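Local coordinates for benzoate 1,2-dioxygenase beta subunit (Burkholderia mallei ATCC 23344, PDB 3E99), which probably serves as the structural beta subunit of a ring-hydroxylating dioxygenase that converts benzoate to its cis-1,2-dihydrodiol, at residues T78-S81 and P86-R89; A28-Y33 and D71-I76; R99-A102 and H107-R110. One frame throughout, in Å; residues are numbered along the deposited sequence.

Contact 1: T78-S81 and P86-R89; sequences TERS and PDTR
The guanidinium of Arg80 meets the carboxylate of Asp87 end-on, forming a two-nitrogen salt bridge across the loop that carries helix 66-82 into strand 89-103 of this NTF2-like fold. Arg80 NH1 donates to Asp87 OD1 at 2.8 Å, using the syn lone pair of that oxygen, while Arg80 NH2 reaches Asp87 OD2 at 3.1 Å. The two groups are not coplanar, their planes standing 41° apart. Asp87 OD2 lies in the guanidinium plane, but Asp87 OD1 is tilted from it, and Arg80 NH2 meets OD2 from outside the carboxylate plane. A second, weak bond runs from NH1 to OD2, so NH1 is shared between both oxygens. The long arm of arginine suits this place: the CA atoms of Arg80 and Asp87 stand 8.8 Å apart, and a bend about the CG-CD bond (chi3 58°) turns the guanidinium toward the loop. Aspartate is short, its CB directed toward the helix with CG anti to its own nitrogen (chi1 -165°), and the two side chains cross at about a right angle. Lys24 packs against both side chains, and a cis peptide bond precedes Pro86 where the loop approaches Asp87. Arg89, at the start of the strand, pairs with Asp153 of the second subunit. Asp87 OD1 also takes a weak bond from its neighbour, Thr88 N, at 2.7 Å, which ties the carboxylate to the loop backbone.

Contact 2: A28-Y33 and D71-I76; sequences AWLDCY and DRVFRI
With CG anti to the backbone nitrogen in Trp29 (chi1 179°) and beside it in Leu30 (chi1 -75°), two consecutive side chains of helix 26-30 reach Val73 on helix 66-82. This is helix-to-helix apolar packing among the helices that accompany the curved sheet of the NTF2-like fold. CG2 of Val73 sits between Trp29 and Leu30, while CG1 meets only the leucine of the two. The CG2 methyl lies 3.7 Å from Trp29 CZ3, on the six-membered part of the indole, approaching the ring obliquely. Val73 CG1 lies 3.8 Å from Leu30 CD1, and here the two branched side chains meet tip to tip. Leu30 CD1 is equally near Val73 CG2, so the leucine methyl touches both branches of the valine. Short, branched valine suits the helix-facing position by offering two methyls, while the larger tryptophan and leucine reach out from the other helix; the nearest CA atoms of the two segments, Leu30 and Val73, are 8.4 Å apart. All three residues are buried, and Leu69, one turn before Val73, packs against Trp29 and Leu30 as well. The indole's one polar atom, NE1, is satisfied by Glu17 of helix 7-22, which also bonds Tyr33 OH. A type I turn from Leu30 to Tyr33 brings the tyrosine back against one face of the indole, Tyr33 CE1 3.2 Å from the Trp29 ring plane and offset toward the rim.

Contact 3: R99-A102 and H107-R110; sequences RESA and HTVR
Two consecutive amides converge on one carbonyl: Glu100 N donates to Thr108 O at 2.8 Å and Ser101 N to the same oxygen at 3.2 Å. The opposite bond, Thr108 N to Ser101 O at 2.9 Å, is nearly straight (176°). Next outward, an ordered water accepts from Arg99 NE, donates to Ser101 O, and also bonds His107 ND1, lying in the plane of both flat groups. It thus bridges the backbone and two side chains. Arg99 and His107 run side by side, their planes 56° apart, with Arg99 NH2 3.6 Å from His107 ND1 at the ring edge. The Ala102 methyl rests obliquely against the imidazole. On the same face the Arg99 CG methylene lies 3.9 Å from Val109 CG1, so the aliphatic part of the arginine packs on the valine while its guanidinium reaches the water; Ile10 of helix 7-22 touches Arg99, His107 and Val109. Glu100 goes another way, its carboxylate lying against the Arg110 methylenes, Glu100 OE2 being 3.3 Å from Arg110 CD. A second water joins the same OE2 to Arg110 NH1 without a direct salt bridge; Glu100 OE1 finds its firm partner in Arg131 of strand 122-135. Ser101 OG lies against Thr108 CB, two small hydroxyl residues on the face opposite to Arg99. With two residues, Glu100 and Ser101, facing the single Thr108, and Arg99-Val109 and Ala102-His107 as non-hydrogen-bonded pairs on either side, this is a classic beta bulge in the antiparallel hairpin of strands 89-103 and 106-119.

Contact 2 is core packing; contact 1 lies at the surface, and contact 3 is partly buried at the far end, on the opposite side of the chain's centre from both. Contacts 1 and 2 share helix 66-82 in successive segments: 71-76 gives the two methyls of Val73 to a neighbouring helix, and 78-81 gives a charged side chain to the loop beyond. That loop opens into strand 89-103, which contact 3 uses farther along. The chemistry follows position: methyls and an indole inside, an ion pair across a partly exposed loop, and backbone bonds with waters at the hairpin. Nearest atoms of contacts 1 and 3 are about 23 Å apart.

Contact 1: T78-S81 and P86-R89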
# COMPACT_ATOMS: atom_id res chain seq x y z
N THR A 78 19.49 -15.36 -18.26
CA THR A 78 20.07 -15.39 -19.61
C THR A 78 19.71 -14.12 -20.38
O THR A 78 20.57 -13.50 -20.98
CB THR A 78 19.64 -16.63 -20.41
OG1 THR A 78 20.01 -17.79 -19.68
CG2 THR A 78 20.34 -16.67 -21.76
N GLU A 79 18.45 -13.73 -20.33
CA GLU A 79 18.01 -12.48 -20.96
C GLU A 79 18.79 -11.27 -20.43
O GLU A 79 19.22 -10.42 -21.19
CB GLU A 79 16.49 -12.27 -20.73
CG GLU A 79 15.65 -13.27 -21.54
CD GLU A 79 14.16 -13.21 -21.27
OE1 GLU A 79 13.72 -12.68 -20.20
OE2 GLU A 79 13.42 -13.75 -22.14
N ARG A 80 18.98 -11.20 -19.12
CA ARG A 80 19.64 -10.06 -18.51
C ARG A 80 21.13 -10.00 -18.75
O ARG A 80 21.73 -8.93 -18.70
CB ARG A 80 19.34 -10.05 -17.00
CG ARG A 80 17.88 -9.72 -16.70
CD ARG A 80 17.56 -9.82 -15.23
NE ARG A 80 18.42 -8.91 -14.49
CZ ARG A 80 18.22 -7.61 -14.36
NH1 ARG A 80 17.15 -7.05 -14.92
NH2 ARG A 80 19.09 -6.87 -13.67
N SER A 81 21.74 -11.13 -19.05
CA SER A 81 23.19 -11.19 -19.10
C SER A 81 23.74 -10.43 -20.32
O SER A 81 24.88 -10.02 -20.31
CB SER A 81 23.65 -12.64 -19.08
OG SER A 81 23.33 -13.25 -20.30
N PRO A 86 18.51 1.20 -20.23
CA PRO A 86 17.82 1.11 -18.96
C PRO A 86 17.30 -0.30 -18.60
O PRO A 86 16.80 -1.04 -19.45
CB PRO A 86 16.64 2.06 -19.15
CG PRO A 86 16.37 2.02 -20.59
CD PRO A 86 17.69 1.85 -21.26
N ASP A 87 17.44 -0.64 -17.33
CA ASP A 87 16.89 -1.87 -16.80
C ASP A 87 15.44 -1.61 -16.43
O ASP A 87 15.00 -0.45 -16.43
CB ASP A 87 17.68 -2.29 -15.56
CG ASP A 87 17.41 -3.74 -15.15
OD1 ASP A 87 16.78 -4.49 -15.93
OD2 ASP A 87 17.83 -4.11 -14.04
N THR A 88 14.72 -2.68 -16.10
CA THR A 88 13.37 -2.61 -15.54
C THR A 88 13.43 -2.57 -14.02
O THR A 88 13.95 -3.50 -13.40
CB THR A 88 12.55 -3.83 -15.94
OG1 THR A 88 12.49 -3.91 -17.38
CG2 THR A 88 11.13 -3.73 -15.43
N ARG A 89 12.97 -1.47 -13.42
CA ARG A 89 12.95 -1.35 -11.96
C ARG A 89 11.55 -1.66 -11.49
O ARG A 89 10.60 -1.12 -12.03
CB ARG A 89 13.35 0.05 -11.53
CG ARG A 89 14.74 0.45 -12.07
CD ARG A 89 14.98 1.89 -11.87
NE ARG A 89 16.13 2.34 -12.65
CZ ARG A 89 16.31 3.57 -13.10
NH1 ARG A 89 15.42 4.51 -12.86
NH2 ARG A 89 17.42 3.87 -13.79

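Contact 2: A28-Y33 and D71-I76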
# COMPACT_ATOMS: atom_id res chain seq x y z
N ALA A 28 18.44 -16.16 -3.97
CA ALA A 28 17.85 -15.93 -2.64
C ALA A 28 16.30 -16.00 -2.68
O ALA A 28 15.65 -16.57 -1.78
CB ALA A 28 18.32 -14.58 -2.08
N TRP A 29 15.73 -15.43 -3.72
CA TRP A 29 14.30 -15.49 -3.98
C TRP A 29 13.80 -16.94 -4.09
O TRP A 29 12.81 -17.29 -3.49
CB TRP A 29 13.92 -14.70 -5.22
CG TRP A 29 12.42 -14.78 -5.50
CD1 TRP A 29 11.40 -14.16 -4.83
CD2 TRP A 29 11.80 -15.59 -6.51
NE1 TRP A 29 10.19 -14.50 -5.38
CE2 TRP A 29 10.41 -15.40 -6.40
CE3 TRP A 29 12.30 -16.43 -7.51
CZ2 TRP A 29 9.50 -16.01 -7.26
CZ3 TRP A 29 11.40 -17.09 -8.36
CH2 TRP A 29 9.98 -16.87 -8.21
N LEU A 30 14.47 -17.75 -4.91
CA LEU A 30 14.09 -19.14 -5.07
C LEU A 30 14.12 -19.83 -3.75
O LEU A 30 13.32 -20.73 -3.54
CB LEU A 30 15.01 -19.87 -6.07
CG LEU A 30 14.75 -19.53 -7.53
CD1 LEU A 30 15.96 -19.86 -8.45
CD2 LEU A 30 13.43 -20.14 -8.05
N ASP A 31 15.05 -19.46 -2.87
CA ASP A 31 15.12 -20.11 -1.56
C ASP A 31 13.99 -19.76 -0.61
O ASP A 31 13.92 -20.35 0.46
CB ASP A 31 16.46 -19.83 -0.87
CG ASP A 31 17.57 -20.74 -1.35
OD1 ASP A 31 17.27 -21.86 -1.86
OD2 ASP A 31 18.73 -20.32 -1.20
N CYS A 32 13.11 -18.84 -0.99
CA CYS A 32 11.90 -18.59 -0.21
C CYS A 32 10.82 -19.61 -0.52
O CYS A 32 9.76 -19.58 0.13
CB CYS A 32 11.32 -17.19 -0.51
SG CYS A 32 12.42 -15.85 -0.09
N TYR A 33 11.09 -20.47 -1.52
CA TYR A 33 10.14 -21.47 -1.99
C TYR A 33 10.59 -22.89 -1.68
O TYR A 33 11.74 -23.25 -1.90
CB TYR A 33 9.87 -21.36 -3.51
CG TYR A 33 9.10 -20.08 -3.88
CD1 TYR A 33 9.75 -18.86 -3.94
CD2 TYR A 33 7.75 -20.12 -4.19
CE1 TYR A 33 9.06 -17.69 -4.29
CE2 TYR A 33 7.05 -18.97 -4.55
CZ TYR A 33 7.68 -17.76 -4.55
OH TYR A 33 6.96 -16.61 -4.91
N ASP A 71 13.88 -23.01 -13.62
CA ASP A 71 14.13 -22.87 -15.05
C ASP A 71 13.75 -21.46 -15.54
O ASP A 71 14.42 -20.90 -16.38
CB ASP A 71 13.39 -23.93 -15.85
CG ASP A 71 13.78 -25.35 -15.43
OD1 ASP A 71 14.94 -25.60 -15.00
OD2 ASP A 71 12.92 -26.23 -15.54
N ARG A 72 12.67 -20.92 -15.03
CA ARG A 72 12.26 -19.59 -15.43
C ARG A 72 13.28 -18.55 -14.98
O ARG A 72 13.59 -17.62 -15.72
CB ARG A 72 10.88 -19.28 -14.88
CG ARG A 72 10.23 -18.07 -15.50
CD ARG A 72 8.82 -17.88 -14.94
NE ARG A 72 7.78 -18.48 -15.78
CZ ARG A 72 6.86 -17.80 -16.47
NH1 ARG A 72 6.84 -16.47 -16.47
NH2 ARG A 72 5.97 -18.47 -17.19
N VAL A 73 13.81 -18.70 -13.77
CA VAL A 73 14.88 -17.81 -13.28
C VAL A 73 16.12 -17.94 -14.18
O VAL A 73 16.77 -16.94 -14.46
CB VAL A 73 15.22 -18.10 -11.78
CG1 VAL A 73 16.61 -17.63 -11.41
CG2 VAL A 73 14.14 -17.54 -10.86
N PHE A 74 16.44 -19.15 -14.64
CA PHE A 74 17.55 -19.34 -15.56
C PHE A 74 17.30 -18.51 -16.81
O PHE A 74 18.21 -17.85 -17.28
CB PHE A 74 17.78 -20.81 -15.97
CG PHE A 74 19.15 -21.03 -16.60
CD1 PHE A 74 19.36 -20.85 -17.97
CD2 PHE A 74 20.23 -21.36 -15.80
CE1 PHE A 74 20.60 -21.00 -18.50
CE2 PHE A 74 21.47 -21.53 -16.32
CZ PHE A 74 21.67 -21.36 -17.67
N ARG A 75 16.07 -18.56 -17.37
CA ARG A 75 15.74 -17.76 -18.58
C ARG A 75 15.90 -16.25 -18.33
O ARG A 75 16.43 -15.53 -19.17
CB ARG A 75 14.32 -18.06 -19.12
CG ARG A 75 13.98 -17.23 -20.39
CD ARG A 75 12.51 -17.33 -20.91
NE ARG A 75 11.46 -17.14 -19.88
CZ ARG A 75 11.17 -15.99 -19.23
NH1 ARG A 75 11.85 -14.86 -19.41
NH2 ARG A 75 10.18 -15.99 -18.34
N ILE A 76 15.43 -15.79 -17.18
CA ILE A 76 15.56 -14.39 -16.83
C ILE A 76 17.04 -13.99 -16.74
O ILE A 76 17.45 -12.94 -17.25
CB ILE A 76 14.79 -14.08 -15.54
CG1 ILE A 76 13.26 -14.05 -15.84
CG2 ILE A 76 15.26 -12.74 -14.93
CD1 ILE A 76 12.39 -14.38 -14.67

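Contact 3: R99-A102 and H107-R110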
# COMPACT_ATOMS: atom_id res chain seq x y z
N ARG A 99 -4.83 -13.24 7.53
CA ARG A 99 -4.57 -14.64 7.81
C ARG A 99 -5.86 -15.43 7.62
O ARG A 99 -6.89 -15.02 8.10
CB ARG A 99 -4.08 -14.79 9.25
CG ARG A 99 -2.70 -14.14 9.47
CD ARG A 99 -2.24 -14.33 10.92
NE ARG A 99 -2.22 -15.75 11.30
CZ ARG A 99 -2.07 -16.16 12.55
NH1 ARG A 99 -1.93 -15.27 13.53
NH2 ARG A 99 -2.08 -17.47 12.82
N GLU A 100 -5.77 -16.56 6.93
CA GLU A 100 -6.95 -17.37 6.66
C GLU A 100 -7.00 -18.65 7.50
O GLU A 100 -8.06 -19.02 8.00
CB GLU A 100 -6.99 -17.72 5.19
CG GLU A 100 -7.32 -16.53 4.35
CD GLU A 100 -7.51 -16.91 2.90
OE1 GLU A 100 -6.79 -17.80 2.42
OE2 GLU A 100 -8.39 -16.33 2.27
N SER A 101 -5.87 -19.33 7.62
CA SER A 101 -5.79 -20.55 8.44
C SER A 101 -4.37 -20.85 8.85
O SER A 101 -3.44 -20.25 8.34
CB SER A 101 -6.35 -21.72 7.67
OG SER A 101 -5.52 -21.97 6.54
N ALA A 102 -4.24 -21.80 9.78
CA ALA A 102 -2.98 -22.38 10.20
C ALA A 102 -3.16 -23.86 10.43
O ALA A 102 -4.16 -24.30 11.00
CB ALA A 102 -2.45 -21.72 11.47
N HIS A 107 0.99 -21.79 7.46
CA HIS A 107 0.13 -20.63 7.62
C HIS A 107 -0.34 -20.16 6.26
O HIS A 107 0.47 -20.05 5.34
CB HIS A 107 0.90 -19.53 8.34
CG HIS A 107 1.09 -19.80 9.80
ND1 HIS A 107 0.26 -19.30 10.76
CD2 HIS A 107 2.01 -20.55 10.45
CE1 HIS A 107 0.65 -19.72 11.95
NE2 HIS A 107 1.71 -20.49 11.79
N THR A 108 -1.64 -19.95 6.11
CA THR A 108 -2.22 -19.52 4.86
C THR A 108 -2.78 -18.11 5.02
O THR A 108 -3.54 -17.84 5.95
CB THR A 108 -3.32 -20.51 4.40
OG1 THR A 108 -2.78 -21.83 4.25
CG2 THR A 108 -3.93 -20.08 3.05
N VAL A 109 -2.40 -17.21 4.09
CA VAL A 109 -2.80 -15.81 4.12
C VAL A 109 -3.23 -15.38 2.72
O VAL A 109 -2.83 -15.99 1.72
CB VAL A 109 -1.63 -14.90 4.57
CG1 VAL A 109 -1.21 -15.27 6.04
CG2 VAL A 109 -0.45 -15.08 3.63
N ARG A 110 -4.03 -14.33 2.65
CA ARG A 110 -4.33 -13.67 1.37
C ARG A 110 -3.96 -12.22 1.46
O ARG A 110 -3.90 -11.64 2.57
CB ARG A 110 -5.79 -13.80 1.01
CG ARG A 110 -6.73 -13.03 1.88
CD ARG A 110 -8.12 -13.12 1.41
NE ARG A 110 -8.39 -12.35 0.21
CZ ARG A 110 -9.39 -12.62 -0.62
NH1 ARG A 110 -10.22 -13.63 -0.40
NH2 ARG A 110 -9.59 -11.83 -1.67
O HOH W 1 -2.20 -18.09 9.68
O HOH W 2 -10.73 -15.19 2.28